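Local coordinates for protein Pcdhgc3 (Mus musculus, PDB 4ZI8) that probably acts as a calcium-dependent cell-adhesion protein of the clustered protocadherin family, and may help to set up specific neuronal connections in the brain, at residues L82-L87 and V115-N121; S124-M130 and A216-R221; I269-F273 and A286-G292. One frame throughout, in Å; residues are numbered along the deposited sequence. Where two conformers were deposited one is given.

How the contacts relate
From the N terminus, the three contacts follow one another along a rod of three cadherin repeats, EC1 to EC3, without nesting or crossing. Contact 1 closes a loop of 27 residues in the first repeat, bringing the 82-87 segment onto the linker that leaves strand 107-116, where calcium joins EC1 to EC2. Its second segment runs almost directly into contact 2, whose 124-130 segment opens EC2 and docks on that repeat's last strand, 215-225, spanning 85 residues. Contact 3 is a short closure of 12 residues inside EC3, tying strand 269-273 to the turn after strand 285-287. Contacts 1 and 3 lie with their centres about 72 Å apart, on opposite sides of the chain's centre.

Contact 1: residues L82-L87 and V115-N121; sequences LDREEL and VQDINDN. With CA (calcium ion), chain O; CA (calcium ion), chain P; CA (calcium ion), chain N.
The calcium-binding junction between the first two cadherin repeats is built here, where E85 and D83 of the 82-87 segment meet D117, I118 and D120 of the linker. Both carboxylate oxygens of E85 clasp one calcium ion, OE2 at 2.2 Å and OE1 more loosely at 2.8 Å, and OE1 also binds a second calcium ion at 2.3 Å. D120 spans the same pair, OD1 to the first ion and OD2 to the second; its CG sits between the backbone N and the carbonyl carbon (chi1 49°), which turns the carboxylate back to the metals. D117 OD1 and I118 O complete this segment's grip on the first ion, D117 OD2 is hydrogen-bonded to N157 of the next repeat, and D83 OD1 and a water join the second ion. DREEL carries the cadherin DRE motif, and DINDN is the DxNDN linker motif. D83 is also the N-cap of the short helix: its OD1 accepts from E85 N, 3.0 Å away, above the carboxylate plane. R84 sets CB 3.9 Å from V115 CG1 and CG 3.7 Å from V115 O. Its NE donates to D117 OD1 at 3.1 Å in a salt bridge, coming over the face of that carboxylate, 55° out of its plane, because the two flat groups stand 89° apart. Its NH2 forms a salt bridge with E85 OE2 at 3.1 Å, and the guanidinium also bonds to G89. A leucine here would probably leave D117 OD1 and E85 OE2 without their cationic partner and the negative charge round the ions less offset. E29, E30 and D153 supply further ligands; N119 OD1 and N121 O bind a third calcium ion, completed by D151, D153, N157 and D208 of the second repeat.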
loop_
_atom_site.group_PDB
_atom_site.type_symbol
_atom_site.label_atom_id
_atom_site.label_comp_id
_atom_site.label_asym_id
_atom_site.label_seq_id
_atom_site.Cartn_x
_atom_site.Cartn_y
_atom_site.Cartn_z
ATOM N N LEU B 82 -17.245 -19.605 -40.876
ATOM C CA LEU B 82 -15.962 -20.148 -40.443
ATOM C C LEU B 82 -15.287 -19.075 -39.613
ATOM O O LEU B 82 -14.646 -18.178 -40.171
ATOM C CB LEU B 82 -15.080 -20.534 -41.635
ATOM C CG LEU B 82 -15.557 -21.761 -42.422
ATOM C CD1 LEU B 82 -15.122 -21.629 -43.875
ATOM C CD2 LEU B 82 -14.941 -22.984 -41.795
ATOM N N ASP B 83 -15.485 -19.137 -38.298
ATOM C CA ASP B 83 -14.872 -18.190 -37.372
ATOM C C ASP B 83 -13.686 -18.876 -36.761
ATOM O O ASP B 83 -13.849 -19.775 -35.920
ATOM C CB ASP B 83 -15.876 -17.758 -36.303
ATOM C CG ASP B 83 -15.245 -16.953 -35.193
ATOM O OD1 ASP B 83 -14.178 -16.319 -35.385
ATOM O OD2 ASP B 83 -15.859 -16.943 -34.111
ATOM N N ARG B 84 -12.496 -18.502 -37.222
ATOM C CA ARG B 84 -11.272 -19.113 -36.737
ATOM C C ARG B 84 -11.204 -19.020 -35.201
ATOM O O ARG B 84 -10.694 -19.931 -34.564
ATOM C CB ARG B 84 -10.035 -18.460 -37.400
ATOM C CG ARG B 84 -8.701 -19.231 -37.243
ATOM C CD ARG B 84 -7.514 -18.280 -37.069
ATOM N NE ARG B 84 -7.687 -17.476 -35.866
ATOM C CZ ARG B 84 -7.468 -17.920 -34.636
ATOM N NH1 ARG B 84 -7.013 -19.148 -34.431
ATOM N NH2 ARG B 84 -7.698 -17.137 -33.609
ATOM N N GLU B 85 -11.730 -17.950 -34.594
ATOM C CA GLU B 85 -11.602 -17.820 -33.149
ATOM C C GLU B 85 -12.354 -18.939 -32.445
ATOM O O GLU B 85 -11.844 -19.521 -31.483
ATOM C CB GLU B 85 -12.092 -16.435 -32.656
ATOM C CG GLU B 85 -11.032 -15.344 -32.813
ATOM C CD GLU B 85 -10.772 -14.991 -34.277
ATOM O OE1 GLU B 85 -11.735 -14.686 -34.997
ATOM O OE2 GLU B 85 -9.611 -15.001 -34.724
ATOM N N GLU B 86 -13.555 -19.238 -32.918
ATOM C CA GLU B 86 -14.349 -20.333 -32.375
ATOM C C GLU B 86 -13.743 -21.685 -32.678
ATOM O O GLU B 86 -13.783 -22.596 -31.855
ATOM C CB GLU B 86 -15.760 -20.313 -32.941
ATOM C CG GLU B 86 -16.670 -21.343 -32.289
ATOM C CD GLU B 86 -18.003 -21.441 -32.999
ATOM O OE1 GLU B 86 -18.090 -21.040 -34.180
ATOM O OE2 GLU B 86 -18.967 -21.908 -32.381
ATOM N N LEU B 87 -13.206 -21.823 -33.877
ATOM C CA LEU B 87 -12.736 -23.128 -34.343
ATOM C C LEU B 87 -11.509 -23.566 -33.580
ATOM O O LEU B 87 -11.412 -24.729 -33.146
ATOM C CB LEU B 87 -12.421 -23.070 -35.833
ATOM C CG LEU B 87 -13.629 -23.100 -36.777
ATOM C CD1 LEU B 87 -13.245 -22.722 -38.203
ATOM C CD2 LEU B 87 -14.165 -24.493 -36.769
ATOM N N VAL B 115 -7.889 -22.440 -42.363
ATOM C CA VAL B 115 -8.671 -21.240 -42.109
ATOM C C VAL B 115 -7.738 -20.182 -41.521
ATOM O O VAL B 115 -7.216 -20.330 -40.403
ATOM C CB VAL B 115 -9.853 -21.533 -41.189
ATOM C CG1 VAL B 115 -10.630 -20.249 -40.871
ATOM C CG2 VAL B 115 -10.785 -22.589 -41.847
ATOM N N GLN B 116 -7.465 -19.156 -42.318
ATOM C CA GLN B 116 -6.481 -18.143 -41.966
ATOM C C GLN B 116 -7.097 -17.001 -41.170
ATOM O O GLN B 116 -8.190 -16.556 -41.481
ATOM C CB GLN B 116 -5.822 -17.595 -43.225
ATOM C CG GLN B 116 -5.103 -18.694 -44.041
ATOM C CD GLN B 116 -4.738 -18.249 -45.443
ATOM O OE1 GLN B 116 -5.408 -17.393 -46.036
ATOM N NE2 GLN B 116 -3.682 -18.847 -45.996
ATOM N N ASP B 117 -6.352 -16.504 -40.179
ATOM C CA ASP B 117 -6.815 -15.429 -39.285
ATOM C C ASP B 117 -7.001 -14.126 -39.980
ATOM O O ASP B 117 -6.171 -13.742 -40.783
ATOM C CB ASP B 117 -5.816 -15.219 -38.140
ATOM C CG ASP B 117 -6.367 -14.325 -37.038
ATOM O OD1 ASP B 117 -7.548 -14.478 -36.661
ATOM O OD2 ASP B 117 -5.612 -13.478 -36.510
ATOM N N ILE B 118 -8.084 -13.411 -39.675
ATOM C CA ILE B 118 -8.129 -12.005 -40.033
ATOM C C ILE B 118 -8.292 -11.215 -38.737
ATOM O O ILE B 118 -8.715 -11.754 -37.693
ATOM C CB ILE B 118 -9.275 -11.653 -41.063
ATOM C CG1 ILE B 118 -10.640 -11.756 -40.405
ATOM C CG2 ILE B 118 -9.200 -12.585 -42.325
ATOM C CD1 ILE B 118 -11.829 -11.471 -41.352
ATOM N N ASN B 119 -7.933 -9.949 -38.786
ATOM C CA ASN B 119 -8.018 -9.127 -37.583
ATOM C C ASN B 119 -9.414 -8.581 -37.352
ATOM O O ASN B 119 -9.619 -7.337 -37.363
ATOM C CB ASN B 119 -7.020 -7.965 -37.620
ATOM C CG ASN B 119 -6.798 -7.378 -36.215
ATOM O OD1 ASN B 119 -7.008 -8.071 -35.219
ATOM N ND2 ASN B 119 -6.436 -6.104 -36.130
ATOM N N ASP B 120 -10.367 -9.492 -37.101
ATOM C CA ASP B 120 -11.764 -9.123 -36.877
ATOM C C ASP B 120 -12.111 -8.930 -35.400
ATOM O O ASP B 120 -13.288 -8.722 -35.070
ATOM C CB ASP B 120 -12.716 -10.167 -37.495
ATOM C CG ASP B 120 -12.364 -11.619 -37.135
ATOM O OD1 ASP B 120 -11.261 -11.890 -36.621
ATOM O OD2 ASP B 120 -13.181 -12.534 -37.443
ATOM N N ASN B 121 -11.118 -8.936 -34.511
ATOM C CA ASN B 121 -11.399 -8.617 -33.092
ATOM C C ASN B 121 -10.517 -7.519 -32.484
ATOM O O ASN B 121 -9.270 -7.494 -32.692
ATOM C CB ASN B 121 -11.259 -9.884 -32.244
ATOM C CG ASN B 121 -12.243 -10.974 -32.639
ATOM O OD1 ASN B 121 -13.350 -11.061 -32.083
ATOM N ND2 ASN B 121 -11.850 -11.822 -33.605
HETATM CA CA CA O . -9.567 -13.444 -36.314
HETATM CA CA CA P . -13.444 -14.514 -36.461
HETATM CA CA CA N . -7.153 -8.336 -32.947
HETATM O O HOH W 1 -14.602 -13.235 -34.776
#

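Contact 2: residues S124-M130 and A216-R221; sequences SFPTGEM and ATLPIR
F125 lies flat against L218, whose CB stands over the centre of the phenyl ring, 3.7 Å from its centroid and 10° off the normal, a CH-pi contact. CD2 of L218 extends over the same ring toward CD1 of F125, whereas A216 sets its CB beside F125 CD2 at 4.0 Å. The other branch of L218, CD1, rests under the T127-E129 loop, 3.5 Å from T127 O. With CG anti to the backbone N (chi1 -179°), L218 places one methyl over the ring, the other against that loop. A water donates to both T127 O and T217 O, linking the two backbones. Beyond it the segments join in a parallel bridge, M130 with I220: M130 N donates to P219 O at 2.9 Å and R221 N to M130 O at 2.9 Å. At the solvent-facing edge, E129 OE2 and R221 NH2 make a salt bridge of 2.9 Å, the carboxylate and guanidinium planes 32° apart. The pairing starts strand 130-135, which edges the four-stranded sheet of the second cadherin repeat, alongside strand 215-225; F125 also packs on L204 and A206 of strand 199-208.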
loop_
_atom_site.group_PDB
_atom_site.type_symbol
_atom_site.label_atom_id
_atom_site.label_comp_id
_atom_site.label_asym_id
_atom_site.label_seq_id
_atom_site.Cartn_x
_atom_site.Cartn_y
_atom_site.Cartn_z
ATOM N N SER B 124 -10.094 -6.877 -25.686
ATOM C CA SER B 124 -11.099 -6.454 -24.728
ATOM C C SER B 124 -10.590 -6.633 -23.306
ATOM O O SER B 124 -9.755 -7.488 -23.024
ATOM C CB SER B 124 -12.413 -7.221 -24.903
ATOM O OG SER B 124 -12.245 -8.583 -24.577
ATOM N N PHE B 125 -11.092 -5.792 -22.420
ATOM C CA PHE B 125 -10.806 -5.894 -20.986
ATOM C C PHE B 125 -11.943 -6.600 -20.291
ATOM O O PHE B 125 -13.087 -6.443 -20.676
ATOM C CB PHE B 125 -10.629 -4.515 -20.376
ATOM C CG PHE B 125 -9.353 -3.836 -20.743
ATOM C CD1 PHE B 125 -8.187 -4.133 -20.080
ATOM C CD2 PHE B 125 -9.331 -2.872 -21.724
ATOM C CE1 PHE B 125 -7.025 -3.486 -20.391
ATOM C CE2 PHE B 125 -8.168 -2.217 -22.041
ATOM C CZ PHE B 125 -7.014 -2.514 -21.373
ATOM N N PRO B 126 -11.652 -7.370 -19.243
ATOM C CA PRO B 126 -12.746 -8.067 -18.578
ATOM C C PRO B 126 -13.664 -7.177 -17.720
ATOM O O PRO B 126 -14.695 -7.660 -17.298
ATOM C CB PRO B 126 -12.008 -9.075 -17.700
ATOM C CG PRO B 126 -10.760 -8.402 -17.353
ATOM C CD PRO B 126 -10.357 -7.684 -18.625
ATOM N N THR B 127 -13.313 -5.922 -17.461
ATOM C CA THR B 127 -14.230 -5.040 -16.734
ATOM C C THR B 127 -14.259 -3.703 -17.447
ATOM O O THR B 127 -13.399 -3.422 -18.263
ATOM C CB THR B 127 -13.840 -4.832 -15.253
ATOM O OG1 THR B 127 -12.630 -4.074 -15.179
ATOM C CG2 THR B 127 -13.638 -6.164 -14.556
ATOM N N GLY B 128 -15.278 -2.906 -17.174
ATOM C CA GLY B 128 -15.405 -1.611 -17.814
ATOM C C GLY B 128 -14.623 -0.519 -17.111
ATOM O O GLY B 128 -14.582 0.611 -17.590
ATOM N N GLU B 129 -14.023 -0.830 -15.963
ATOM C CA GLU B 129 -13.261 0.178 -15.244
ATOM C C GLU B 129 -12.419 -0.444 -14.156
ATOM O O GLU B 129 -12.685 -1.542 -13.666
ATOM C CB GLU B 129 -14.185 1.242 -14.615
ATOM C CG GLU B 129 -15.300 0.685 -13.735
ATOM C CD GLU B 129 -15.852 1.713 -12.749
ATOM O OE1 GLU B 129 -15.840 2.932 -13.046
ATOM O OE2 GLU B 129 -16.279 1.295 -11.653
ATOM N N MET B 130 -11.427 0.310 -13.744
ATOM C CA MET B 130 -10.581 -0.119 -12.662
ATOM C C MET B 130 -10.355 1.007 -11.646
ATOM O O MET B 130 -10.127 2.140 -12.042
ATOM C CB MET B 130 -9.268 -0.591 -13.254
ATOM C CG MET B 130 -8.303 -1.001 -12.238
ATOM S SD MET B 130 -6.816 -1.612 -13.024
ATOM C CE MET B 130 -5.996 -2.036 -11.478
ATOM N N ALA B 216 -8.762 -1.327 -27.282
ATOM C CA ALA B 216 -9.771 -1.230 -26.246
ATOM C C ALA B 216 -9.222 -0.248 -25.207
ATOM O O ALA B 216 -8.007 -0.077 -25.103
ATOM C CB ALA B 216 -10.052 -2.593 -25.606
ATOM N N THR B 217 -10.116 0.352 -24.431
ATOM C CA THR B 217 -9.711 1.251 -23.361
ATOM C C THR B 217 -10.225 0.806 -22.006
ATOM O O THR B 217 -11.306 0.193 -21.881
ATOM C CB THR B 217 -10.196 2.667 -23.621
ATOM O OG1 THR B 217 -11.590 2.630 -23.932
ATOM C CG2 THR B 217 -9.452 3.264 -24.788
ATOM N N LEU B 218 -9.473 1.171 -20.970
ATOM C CA LEU B 218 -9.886 0.897 -19.624
ATOM C C LEU B 218 -9.716 2.178 -18.788
ATOM O O LEU B 218 -8.601 2.612 -18.571
ATOM C CB LEU B 218 -9.068 -0.252 -19.048
ATOM C CG LEU B 218 -9.385 -0.689 -17.619
ATOM C CD1 LEU B 218 -10.744 -1.317 -17.499
ATOM C CD2 LEU B 218 -8.329 -1.634 -17.116
ATOM N N PRO B 219 -10.823 2.801 -18.370
ATOM C CA PRO B 219 -10.719 3.917 -17.411
ATOM C C PRO B 219 -10.094 3.464 -16.112
ATOM O O PRO B 219 -10.557 2.479 -15.522
ATOM C CB PRO B 219 -12.173 4.336 -17.153
ATOM C CG PRO B 219 -12.966 3.656 -18.201
ATOM C CD PRO B 219 -12.213 2.436 -18.655
ATOM N N ILE B 220 -9.080 4.186 -15.667
ATOM C CA ILE B 220 -8.470 3.943 -14.372
ATOM C C ILE B 220 -8.712 5.138 -13.477
ATOM O O ILE B 220 -8.232 6.244 -13.750
ATOM C CB ILE B 220 -6.968 3.697 -14.521
ATOM C CG1 ILE B 220 -6.740 2.496 -15.455
ATOM C CG2 ILE B 220 -6.317 3.482 -13.167
ATOM C CD1 ILE B 220 -5.333 2.439 -15.935
ATOM N N ARG B 221 -9.473 4.942 -12.418
ATOM C CA ARG B 221 -9.681 6.044 -11.515
ATOM C C ARG B 221 -8.870 5.828 -10.231
ATOM O O ARG B 221 -9.078 4.878 -9.479
ATOM C CB ARG B 221 -11.178 6.255 -11.257
ATOM C CG ARG B 221 -11.892 5.267 -10.394
ATOM C CD ARG B 221 -13.329 5.725 -10.146
ATOM N NE ARG B 221 -13.931 4.985 -9.044
ATOM C CZ ARG B 221 -14.478 3.779 -9.162
ATOM N NH1 ARG B 221 -14.997 3.172 -8.100
ATOM N NH2 ARG B 221 -14.506 3.175 -10.347
HETATM O O HOH W 2 -12.991 -1.681 -20.792
#

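Contact 3: residues I269-F273 and A286-G292; sequences IVYSF and ALDLVTG
This is a packing contact between the two beta-sheets of the third cadherin repeat, in which Y271 and F273 of edge strand 269-273 meet L287 and the turn that follows it. One straight backbone bond joins the segments: Y271 N donates to L289 O at 2.8 Å, with an N-H...O angle of 174°. The aromatic ring of Y271 leans over the turn, and G292 CA lies over one ring face, 4.0 Å from the centroid in a CH-pi contact, while V290 O approaches the ring edge at CE2. G292 has a positive phi of 72°, and a side chain there would come up tightly against the tyrosine ring. L287 works in two directions. Its CB sits over the F273 ring, 4.1 Å from the centroid, and its CD2 reaches across to the backbone of strand 269-273, 3.4 Å from S272 C; CG anti to the backbone N (chi1 173°) carries the isobutyl end toward that strand. The turn itself is fixed by D288, whose OD1 accepts from V290 N at 2.8 Å and from T291 N at 2.9 Å, on opposite faces of its carboxylate plane, an Asx turn that the second bond extends to an Asx motif. A water bridges I269 O and V290 O beside the Y271-L289 bond. On the neighbouring elements, Y271 OH is hydrogen-bonded to A258 N of strand 252-259, L287 packs on I312 of strand 307-316, and F273 also touches I310 of that strand, L294 of strand 293-296, and V281 and R282 of helix 281-284.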
loop_
_atom_site.group_PDB
_atom_site.type_symbol
_atom_site.label_atom_id
_atom_site.label_comp_id
_atom_site.label_asym_id
_atom_site.label_seq_id
_atom_site.Cartn_x
_atom_site.Cartn_y
_atom_site.Cartn_z
ATOM N N ILE B 269 -7.686 19.462 14.616
ATOM C CA ILE B 269 -6.757 20.003 15.601
ATOM C C ILE B 269 -7.246 19.920 17.039
ATOM O O ILE B 269 -8.441 20.177 17.338
ATOM C CB ILE B 269 -6.422 21.439 15.232
ATOM C CG1 ILE B 269 -5.382 21.395 14.116
ATOM C CG2 ILE B 269 -5.875 22.215 16.447
ATOM C CD1 ILE B 269 -5.484 22.541 13.185
ATOM N N VAL B 270 -6.322 19.493 17.903
ATOM C CA VAL B 270 -6.521 19.457 19.347
ATOM C C VAL B 270 -5.606 20.474 20.037
ATOM O O VAL B 270 -4.393 20.467 19.809
ATOM C CB VAL B 270 -6.208 18.077 19.934
ATOM C CG1 VAL B 270 -6.365 18.105 21.476
ATOM C CG2 VAL B 270 -7.074 17.024 19.317
ATOM N N TYR B 271 -6.180 21.330 20.881
ATOM C CA TYR B 271 -5.387 22.327 21.599
ATOM C C TYR B 271 -5.116 21.864 23.018
ATOM O O TYR B 271 -6.006 21.362 23.675
ATOM C CB TYR B 271 -6.103 23.680 21.633
ATOM C CG TYR B 271 -6.362 24.257 20.271
ATOM C CD1 TYR B 271 -5.332 24.855 19.552
ATOM C CD2 TYR B 271 -7.631 24.200 19.691
ATOM C CE1 TYR B 271 -5.549 25.377 18.297
ATOM C CE2 TYR B 271 -7.865 24.733 18.422
ATOM C CZ TYR B 271 -6.813 25.321 17.733
ATOM O OH TYR B 271 -7.001 25.858 16.484
ATOM N N SER B 272 -3.891 22.050 23.504
ATOM C CA SER B 272 -3.561 21.650 24.864
ATOM C C SER B 272 -2.483 22.571 25.390
ATOM O O SER B 272 -1.842 23.291 24.605
ATOM C CB SER B 272 -3.100 20.189 24.921
ATOM O OG SER B 272 -1.896 19.999 24.198
ATOM N N PHE B 273 -2.306 22.569 26.707
ATOM C CA PHE B 273 -1.204 23.290 27.307
ATOM C C PHE B 273 0.088 22.588 26.948
ATOM O O PHE B 273 0.212 21.373 27.126
ATOM C CB PHE B 273 -1.362 23.373 28.831
ATOM C CG PHE B 273 -2.456 24.304 29.271
ATOM C CD1 PHE B 273 -2.390 25.658 28.977
ATOM C CD2 PHE B 273 -3.553 23.830 29.972
ATOM C CE1 PHE B 273 -3.418 26.532 29.384
ATOM C CE2 PHE B 273 -4.563 24.683 30.387
ATOM C CZ PHE B 273 -4.501 26.027 30.097
ATOM N N ALA B 286 -7.816 27.663 31.973
ATOM C CA ALA B 286 -8.454 26.522 31.346
ATOM C C ALA B 286 -8.404 26.730 29.828
ATOM O O ALA B 286 -8.383 27.866 29.346
ATOM C CB ALA B 286 -9.865 26.355 31.828
ATOM N N LEU B 287 -8.383 25.639 29.080
ATOM C CA LEU B 287 -8.247 25.735 27.650
ATOM C C LEU B 287 -9.192 24.730 26.982
ATOM O O LEU B 287 -9.129 23.531 27.259
ATOM C CB LEU B 287 -6.796 25.476 27.242
ATOM C CG LEU B 287 -6.535 25.375 25.736
ATOM C CD1 LEU B 287 -6.595 26.733 25.054
ATOM C CD2 LEU B 287 -5.179 24.703 25.489
ATOM N N ASP B 288 -10.092 25.202 26.135
ATOM C CA ASP B 288 -10.938 24.255 25.416
ATOM C C ASP B 288 -10.154 23.558 24.321
ATOM O O ASP B 288 -9.630 24.211 23.413
ATOM C CB ASP B 288 -12.150 24.943 24.814
ATOM C CG ASP B 288 -13.177 23.957 24.328
ATOM O OD1 ASP B 288 -12.962 23.337 23.265
ATOM O OD2 ASP B 288 -14.202 23.787 25.023
ATOM N N LEU B 289 -10.108 22.230 24.379
ATOM C CA LEU B 289 -9.260 21.466 23.473
ATOM C C LEU B 289 -9.747 21.528 22.019
ATOM O O LEU B 289 -8.973 21.275 21.111
ATOM C CB LEU B 289 -9.159 20.008 23.940
ATOM C CG LEU B 289 -10.476 19.214 23.976
ATOM C CD1 LEU B 289 -10.460 18.260 22.836
ATOM C CD2 LEU B 289 -10.671 18.447 25.239
ATOM N N VAL B 290 -11.016 21.873 21.804
ATOM C CA VAL B 290 -11.559 21.995 20.445
ATOM C C VAL B 290 -11.500 23.437 19.943
ATOM O O VAL B 290 -11.062 23.688 18.809
ATOM C CB VAL B 290 -13.001 21.521 20.359
ATOM C CG1 VAL B 290 -13.536 21.651 18.890
ATOM C CG2 VAL B 290 -13.104 20.068 20.804
ATOM N N THR B 291 -11.913 24.385 20.778
ATOM C CA THR B 291 -12.082 25.740 20.291
ATOM C C THR B 291 -10.861 26.608 20.465
ATOM O O THR B 291 -10.793 27.677 19.862
ATOM C CB THR B 291 -13.226 26.446 20.977
ATOM O OG1 THR B 291 -12.885 26.630 22.349
ATOM C CG2 THR B 291 -14.500 25.637 20.861
ATOM N N GLY B 292 -9.906 26.179 21.284
ATOM C CA GLY B 292 -8.729 26.994 21.538
ATOM C C GLY B 292 -8.997 28.222 22.406
ATOM O O GLY B 292 -8.167 29.128 22.527
HETATM O O HOH W 3 -9.976 22.279 16.544
#